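Local coordinates for polyhedrin (Uranotaenia sapphirina cypovirus, PDB 4ZQX), which builds the crystalline occlusion bodies that enclose and protect cypovirus particles, and probably binds ATP, at the interface of chains A and B. Numbering follows the deposited sequence. Chains: chain A/B, Polyhedrin.

Contact 1: the interface of chains A and B. Residues chain A 28, 30, 44, 46, 221; chain B 123, 125, 133, 136.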
loop_
_atom_site.group_PDB
_atom_site.type_symbol
_atom_site.label_atom_id
_atom_site.label_comp_id
_atom_site.label_asym_id
_atom_site.label_seq_id
_atom_site.Cartn_x
_atom_site.Cartn_y
_atom_site.Cartn_z
ATOM N N GLU A 28 10.630 14.851 2.453
ATOM C CA GLU A 28 11.383 13.691 1.974
ATOM C C GLU A 28 11.894 12.844 3.133
ATOM O O GLU A 28 12.401 13.377 4.127
ATOM C CB GLU A 28 12.584 14.142 1.134
ATOM C CG GLU A 28 12.263 15.140 0.042
ATOM C CD GLU A 28 11.491 14.564 -1.134
ATOM O OE1 GLU A 28 11.493 13.332 -1.299
ATOM O OE2 GLU A 28 10.911 15.359 -1.912
ATOM N N VAL A 30 14.393 9.381 3.661
ATOM C CA VAL A 30 15.216 8.260 3.237
ATOM C C VAL A 30 15.660 7.480 4.448
ATOM O O VAL A 30 16.282 8.013 5.355
ATOM C CB VAL A 30 16.456 8.701 2.455
ATOM C CG1 VAL A 30 17.329 7.484 2.100
ATOM C CG2 VAL A 30 16.044 9.428 1.191
ATOM N N HIS A 44 12.962 5.123 0.050
ATOM C CA HIS A 44 12.538 6.519 -0.083
ATOM C C HIS A 44 11.024 6.685 -0.077
ATOM O O HIS A 44 10.322 5.992 -0.823
ATOM C CB HIS A 44 13.083 7.142 -1.371
ATOM C CG HIS A 44 12.535 8.509 -1.620
ATOM N ND1 HIS A 44 11.521 8.755 -2.522
ATOM C CD2 HIS A 44 12.814 9.697 -1.033
ATOM C CE1 HIS A 44 11.220 10.043 -2.501
ATOM N NE2 HIS A 44 11.983 10.634 -1.600
ATOM N N ALA A 46 7.876 9.953 0.204
ATOM C CA ALA A 46 7.619 11.392 0.155
ATOM C C ALA A 46 6.132 11.697 0.154
ATOM O O ALA A 46 5.332 10.943 -0.395
ATOM C CB ALA A 46 8.262 11.992 -1.085
ATOM N N HIS A 221 23.182 7.953 -4.851
ATOM C CA HIS A 221 21.908 8.404 -4.270
ATOM C C HIS A 221 22.067 9.777 -3.606
ATOM O O HIS A 221 21.533 10.789 -4.099
ATOM C CB HIS A 221 21.380 7.372 -3.250
ATOM C CG HIS A 221 19.990 7.638 -2.752
ATOM N ND1 HIS A 221 19.561 8.869 -2.299
ATOM C CD2 HIS A 221 18.935 6.799 -2.599
ATOM C CE1 HIS A 221 18.302 8.781 -1.907
ATOM N NE2 HIS A 221 17.899 7.536 -2.079
ATOM N N THR B 123 12.948 7.295 -9.994
ATOM C CA THR B 123 12.960 7.007 -8.557
ATOM C C THR B 123 11.844 7.729 -7.811
ATOM O O THR B 123 11.856 7.793 -6.587
ATOM C CB THR B 123 14.323 7.316 -7.896
ATOM O OG1 THR B 123 14.624 8.710 -7.999
ATOM C CG2 THR B 123 15.427 6.505 -8.544
ATOM N N LEU B 125 10.687 10.997 -8.225
ATOM C CA LEU B 125 10.737 12.444 -8.066
ATOM C C LEU B 125 10.032 13.133 -9.218
ATOM O O LEU B 125 9.897 12.548 -10.291
ATOM C CB LEU B 125 12.177 12.929 -8.052
ATOM C CG LEU B 125 13.103 12.391 -6.972
ATOM C CD1 LEU B 125 14.452 13.082 -7.102
ATOM C CD2 LEU B 125 12.520 12.627 -5.627
ATOM N N TYR B 133 15.938 16.524 -4.746
ATOM C CA TYR B 133 14.966 16.465 -3.647
ATOM C C TYR B 133 14.343 17.821 -3.330
ATOM O O TYR B 133 13.185 17.888 -2.946
ATOM C CB TYR B 133 15.596 15.890 -2.363
ATOM C CG TYR B 133 15.697 14.383 -2.348
ATOM C CD1 TYR B 133 14.619 13.595 -2.729
ATOM C CD2 TYR B 133 16.867 13.745 -1.965
ATOM C CE1 TYR B 133 14.700 12.233 -2.717
ATOM C CE2 TYR B 133 16.961 12.364 -1.963
ATOM C CZ TYR B 133 15.872 11.626 -2.338
ATOM O OH TYR B 133 15.939 10.269 -2.349
ATOM N N ASP B 136 10.743 18.789 -5.558
ATOM C CA ASP B 136 9.922 17.596 -5.674
ATOM C C ASP B 136 8.547 17.938 -5.088
ATOM O O ASP B 136 8.444 18.386 -3.940
ATOM C CB ASP B 136 10.598 16.442 -4.926
ATOM C CG ASP B 136 9.838 15.130 -5.037
ATOM O OD1 ASP B 136 9.379 14.774 -6.141
ATOM O OD2 ASP B 136 9.699 14.437 -3.998
HETATM O O HOH W 1 10.420 7.226 -4.356
#
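A water bridges the two chains: A:His44 ND1 meets it at 2.6 Å (165° at H), in the imidazole plane, and the water bridges to the backbone carbonyl O of B:Thr123 at 2.7 Å. This patch joins neighbouring copies of a cypovirus polyhedrin, a family whose protein forms trimers that pack into crystals around virions. At its other ring nitrogen, A:His44 gives a bond from NE2 to A:Glu28 OE1 (2.8 Å), in the ring plane and nearly along the C-O axis, which probably helps to hold the carboxyl group in its orientation. A:Glu28 OE2 lies 2.6 Å from B:Asp136 OD2, the two planes turned 38° apart; this suits a hydrogen bond if one carboxyl is protonated, which is not seen, and would otherwise be a clash. With CG anti to the backbone N (chi1 173°), the ring of A:His44 reaches from strand 40-47 to lie alongside B:Tyr133, of the 3-10 helix 133-135, which runs past it in the opposite direction, B:Tyr133 CE1 lying 3.6 Å from A:His44 CD2. B:Tyr133 CD1 packs 3.6 Å from A:Glu28 CD. The side chains of A:His221 and B:Tyr133 cross at about a right angle, with CE1 of the histidine at the edge of the tyrosine ring, in its plane. B:Tyr133 OH lies 3.6 Å from A:Val30 CG2.

Contact 2: the interface of chains A and B. Residues chain A 24, 26, 48, 203-204; chain B 120, 137-138.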
loop_
_atom_site.group_PDB
_atom_site.type_symbol
_atom_site.label_atom_id
_atom_site.label_comp_id
_atom_site.label_asym_id
_atom_site.label_seq_id
_atom_site.Cartn_x
_atom_site.Cartn_y
_atom_site.Cartn_z
ATOM N N ASP A 24 1.798 21.600 -1.499
ATOM C CA ASP A 24 1.994 20.473 -2.420
ATOM C C ASP A 24 3.469 20.127 -2.700
ATOM O O ASP A 24 3.752 19.258 -3.529
ATOM C CB ASP A 24 1.213 20.647 -3.741
ATOM C CG ASP A 24 -0.142 19.928 -3.741
ATOM O OD1 ASP A 24 -0.523 19.268 -2.735
ATOM O OD2 ASP A 24 -0.824 20.040 -4.779
ATOM N N ASN A 26 6.796 18.228 -1.546
ATOM C CA ASN A 26 7.020 17.072 -0.698
ATOM C C ASN A 26 8.011 17.286 0.442
ATOM O O ASN A 26 9.048 17.912 0.267
ATOM C CB ASN A 26 7.525 15.900 -1.540
ATOM C CG ASN A 26 6.435 15.222 -2.314
ATOM O OD1 ASN A 26 5.296 15.136 -1.866
ATOM N ND2 ASN A 26 6.778 14.726 -3.490
ATOM N N PRO A 48 3.455 15.658 0.715
ATOM C CA PRO A 48 3.470 17.032 1.228
ATOM C C PRO A 48 2.835 17.182 2.598
ATOM O O PRO A 48 3.102 18.184 3.245
ATOM C CB PRO A 48 2.630 17.806 0.184
ATOM C CG PRO A 48 2.619 16.928 -1.035
ATOM C CD PRO A 48 2.579 15.532 -0.462
ATOM N N THR A 203 0.246 9.411 -2.488
ATOM C CA THR A 203 0.197 9.464 -3.947
ATOM C C THR A 203 1.577 9.441 -4.628
ATOM O O THR A 203 1.654 9.548 -5.854
ATOM C CB THR A 203 -0.572 10.717 -4.420
ATOM O OG1 THR A 203 0.049 11.882 -3.885
ATOM C CG2 THR A 203 -2.011 10.691 -3.932
ATOM N N VAL A 204 2.654 9.292 -3.856
ATOM C CA VAL A 204 3.992 9.319 -4.429
ATOM C C VAL A 204 4.597 7.910 -4.422
ATOM O O VAL A 204 4.590 7.231 -3.390
ATOM C CB VAL A 204 4.911 10.288 -3.663
ATOM C CG1 VAL A 204 6.254 10.417 -4.372
ATOM C CG2 VAL A 204 4.223 11.665 -3.501
ATOM N N ARG B 120 6.332 10.700 -13.553
ATOM C CA ARG B 120 7.422 11.106 -12.660
ATOM C C ARG B 120 8.698 10.355 -13.012
ATOM O O ARG B 120 8.673 9.470 -13.846
ATOM C CB ARG B 120 7.042 10.861 -11.190
ATOM C CG ARG B 120 5.748 11.581 -10.780
ATOM C CD ARG B 120 5.311 11.259 -9.372
ATOM N NE ARG B 120 6.206 11.801 -8.346
ATOM C CZ ARG B 120 6.147 13.041 -7.867
ATOM N NH1 ARG B 120 5.242 13.905 -8.324
ATOM N NH2 ARG B 120 6.996 13.423 -6.916
ATOM N N ARG B 137 7.501 17.745 -5.884
ATOM C CA ARG B 137 6.158 18.190 -5.514
ATOM C C ARG B 137 5.137 17.282 -6.186
ATOM O O ARG B 137 5.512 16.429 -6.984
ATOM C CB ARG B 137 5.936 19.667 -5.891
ATOM C CG ARG B 137 6.307 20.048 -7.321
ATOM C CD ARG B 137 5.186 19.814 -8.332
ATOM N NE ARG B 137 3.951 20.506 -7.956
ATOM C CZ ARG B 137 3.703 21.796 -8.155
ATOM N NH1 ARG B 137 4.590 22.583 -8.758
ATOM N NH2 ARG B 137 2.549 22.307 -7.744
ATOM N N ILE B 138 3.861 17.449 -5.853
ATOM C CA ILE B 138 2.808 16.668 -6.491
ATOM C C ILE B 138 1.876 17.630 -7.236
ATOM O O ILE B 138 1.922 18.854 -7.035
ATOM C CB ILE B 138 2.007 15.795 -5.494
ATOM C CG1 ILE B 138 1.156 16.649 -4.547
ATOM C CG2 ILE B 138 2.961 14.901 -4.702
ATOM C CD1 ILE B 138 0.149 15.831 -3.730
#
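Main-chain polar bonding across the interface is carried by B:Ile138, whose backbone N gives a hydrogen bond to the carbonyl O of A:Asp24 at 2.9 Å (160° at H). This loop-to-loop junction between polyhedrin copies is accompanied by bonds within chain B. B:Arg120, from strand 116-120, sends NH1 to the carbonyl O of B:Arg137 at 2.9 Å, in both the carbonyl and the guanidinium planes; a further approach by NH2 is weak. Its guanidinium also comes up to the A:Asn26 amide from the opposite direction, the planes 65° apart. B:Arg137 curls back on itself, bent at chi2 and chi3, and its NE reaches the carbonyl O of B:Ile138 at 2.8 Å from well above the carbonyl plane. Both arginines thereby brace the backbone on either side of the isoleucine, probably helping to present its N-H to the partner. Apolar packing is the work of the B:Ile138 side chain, whose two branches diverge into different parts of chain A. With CG1 between the backbone N and the carbonyl carbon (chi1 68°), the longer branch of B:Ile138 reaches A:Pro48, CG1 lying 3.8 Å from the ring's CG, and also passes across the carboxylate of A:Asp24, where CG1 is 3.6 Å from CG. Its terminal CD1 approaches OG1 of A:Thr203 more distantly. The shorter branch goes the other way: CG2 of B:Ile138 rests 3.7 Å from CG2 of A:Val204 and equally near the amide OD1 of A:Asn26.

Contact 3: the interface of chains A and B. Residues chain A 23-24, 48-49, 196, 199-200; chain B 138-139.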
loop_
_atom_site.group_PDB
_atom_site.type_symbol
_atom_site.label_atom_id
_atom_site.label_comp_id
_atom_site.label_asym_id
_atom_site.label_seq_id
_atom_site.Cartn_x
_atom_site.Cartn_y
_atom_site.Cartn_z
ATOM N N TYR A 23 2.933 24.800 -0.672
ATOM C CA TYR A 23 1.810 23.885 -0.675
ATOM C C TYR A 23 2.000 22.883 -1.810
ATOM O O TYR A 23 2.333 23.271 -2.922
ATOM C CB TYR A 23 0.492 24.652 -0.837
ATOM C CG TYR A 23 -0.725 23.761 -0.714
ATOM C CD1 TYR A 23 -1.200 23.368 0.527
ATOM C CD2 TYR A 23 -1.403 23.321 -1.841
ATOM C CE1 TYR A 23 -2.319 22.543 0.643
ATOM C CE2 TYR A 23 -2.513 22.483 -1.740
ATOM C CZ TYR A 23 -2.964 22.099 -0.495
ATOM O OH TYR A 23 -4.062 21.285 -0.376
ATOM N N ASP A 24 1.798 21.600 -1.499
ATOM C CA ASP A 24 1.994 20.473 -2.420
ATOM C C ASP A 24 3.469 20.127 -2.700
ATOM O O ASP A 24 3.752 19.258 -3.529
ATOM C CB ASP A 24 1.213 20.647 -3.741
ATOM C CG ASP A 24 -0.142 19.928 -3.741
ATOM O OD1 ASP A 24 -0.523 19.268 -2.735
ATOM O OD2 ASP A 24 -0.824 20.040 -4.779
ATOM N N PRO A 48 3.455 15.658 0.715
ATOM C CA PRO A 48 3.470 17.032 1.228
ATOM C C PRO A 48 2.835 17.182 2.598
ATOM O O PRO A 48 3.102 18.184 3.245
ATOM C CB PRO A 48 2.630 17.806 0.184
ATOM C CG PRO A 48 2.619 16.928 -1.035
ATOM C CD PRO A 48 2.579 15.532 -0.462
ATOM N N PHE A 49 1.988 16.247 3.020
ATOM C CA PHE A 49 1.150 16.450 4.209
ATOM C C PHE A 49 1.479 15.502 5.365
ATOM O O PHE A 49 1.640 15.931 6.509
ATOM C CB PHE A 49 -0.316 16.322 3.791
ATOM C CG PHE A 49 -0.672 17.210 2.637
ATOM C CD1 PHE A 49 -0.684 18.581 2.800
ATOM C CD2 PHE A 49 -0.954 16.683 1.383
ATOM C CE1 PHE A 49 -0.993 19.419 1.743
ATOM C CE2 PHE A 49 -1.272 17.517 0.325
ATOM C CZ PHE A 49 -1.287 18.883 0.507
ATOM N N ASN A 196 -8.906 18.415 -0.667
ATOM C CA ASN A 196 -7.705 18.525 -1.496
ATOM C C ASN A 196 -6.479 17.906 -0.813
ATOM O O ASN A 196 -5.643 17.268 -1.463
ATOM C CB ASN A 196 -7.463 19.984 -1.899
ATOM C CG ASN A 196 -6.445 20.115 -3.020
ATOM O OD1 ASN A 196 -6.742 19.875 -4.195
ATOM N ND2 ASN A 196 -5.241 20.491 -2.659
ATOM N N GLU A 199 -6.927 14.053 -0.941
ATOM C CA GLU A 199 -6.611 13.553 -2.274
ATOM C C GLU A 199 -5.112 13.389 -2.483
ATOM O O GLU A 199 -4.685 12.570 -3.302
ATOM C CB GLU A 199 -7.191 14.488 -3.333
ATOM C CG GLU A 199 -8.687 14.297 -3.503
ATOM C CD GLU A 199 -9.396 15.467 -4.155
ATOM O OE1 GLU A 199 -8.739 16.411 -4.615
ATOM O OE2 GLU A 199 -10.643 15.436 -4.196
ATOM N N GLY A 200 -4.313 14.167 -1.755
ATOM C CA GLY A 200 -2.869 14.151 -1.943
ATOM C C GLY A 200 -2.099 13.149 -1.090
ATOM O O GLY A 200 -0.926 12.887 -1.337
ATOM N N ILE B 138 3.861 17.449 -5.853
ATOM C CA ILE B 138 2.808 16.668 -6.491
ATOM C C ILE B 138 1.876 17.630 -7.236
ATOM O O ILE B 138 1.922 18.854 -7.035
ATOM C CB ILE B 138 2.007 15.795 -5.494
ATOM C CG1 ILE B 138 1.156 16.649 -4.547
ATOM C CG2 ILE B 138 2.961 14.901 -4.702
ATOM C CD1 ILE B 138 0.149 15.831 -3.730
ATOM N N ARG B 139 1.051 17.057 -8.100
ATOM C CA ARG B 139 0.012 17.790 -8.817
ATOM C C ARG B 139 0.518 19.035 -9.534
ATOM O O ARG B 139 0.010 20.124 -9.320
ATOM C CB ARG B 139 -1.136 18.133 -7.854
ATOM C CG ARG B 139 -1.850 16.892 -7.385
ATOM C CD ARG B 139 -3.028 17.149 -6.469
ATOM N NE ARG B 139 -2.663 17.697 -5.165
ATOM C CZ ARG B 139 -3.440 17.616 -4.086
ATOM N NH1 ARG B 139 -4.623 17.014 -4.163
ATOM N NH2 ARG B 139 -3.035 18.134 -2.930
HETATM O O HOH W 2 -6.513 16.685 -6.342
#
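One face of the B:Arg139 guanidinium lies against CA of A:Gly200, 3.8 Å above the plane and offset toward the rim, while its edges receive the carboxylate of A:Asp24 and the backbone O of A:Asn196. The side-chain amide of A:Asn196 is turned only 13° from the guanidinium, whereas the A:Phe49 ring stands steeply to it and has A:Pro48 CB over the centre of one face. In this polyhedrin the arginine anchors one copy to another. It grips A:Asp24 side-on in a salt bridge: B:Arg139 NH2 reaches A:Asp24 OD1 on its syn lone pair at 2.8 Å, almost straight (176° at H), and B:Arg139 NE meets A:Asp24 OD2 at 3.0 Å, tilted out of both planes. End-on, B:Arg139 NH1 (2.9 Å) and NH2 (3.1 Å) converge on the carbonyl O of A:Asn196 in helix 194-200, both in the guanidinium plane, NH1 tilted a little from the carbonyl plane and NH2 coming from well above it. NH2 therefore serves both acceptors, and together with the NE and NH1 bonds this should restrict rotation of the flat group. A bend at chi3 (-67°) turns the otherwise extended arginine chain towards the helix. A:Asn196 ND2 gives a hydrogen bond to the phenol OH of A:Tyr23 (2.7 Å), which probably holds the amide beside the guanidinium. B:Arg139 NH1 also contacts a water that touches OE1 of A:Glu199; this carboxylate would probably add to the favourable electrostatics.

The C-alpha centres of contact 2 and contact 3 lie about 6 Å apart, and the two share A:Asp24, A:Pro48 and B:Ile138, so they are adjoining parts of one surface. The C-alpha centre of contact 1 is about 10 Å from that of contact 2 and about 15 Å from that of contact 3. A continuous stretch of chain B, from the 3-10 helix 133-135 through the following loop, supplies residues to all three, running across strands 27-34 and 40-47 and on to helix 194-200 of chain A. The whole interface is not an exact two-fold, in keeping with the three copies of the deposited assembly and the trimeric building block of cypovirus polyhedra.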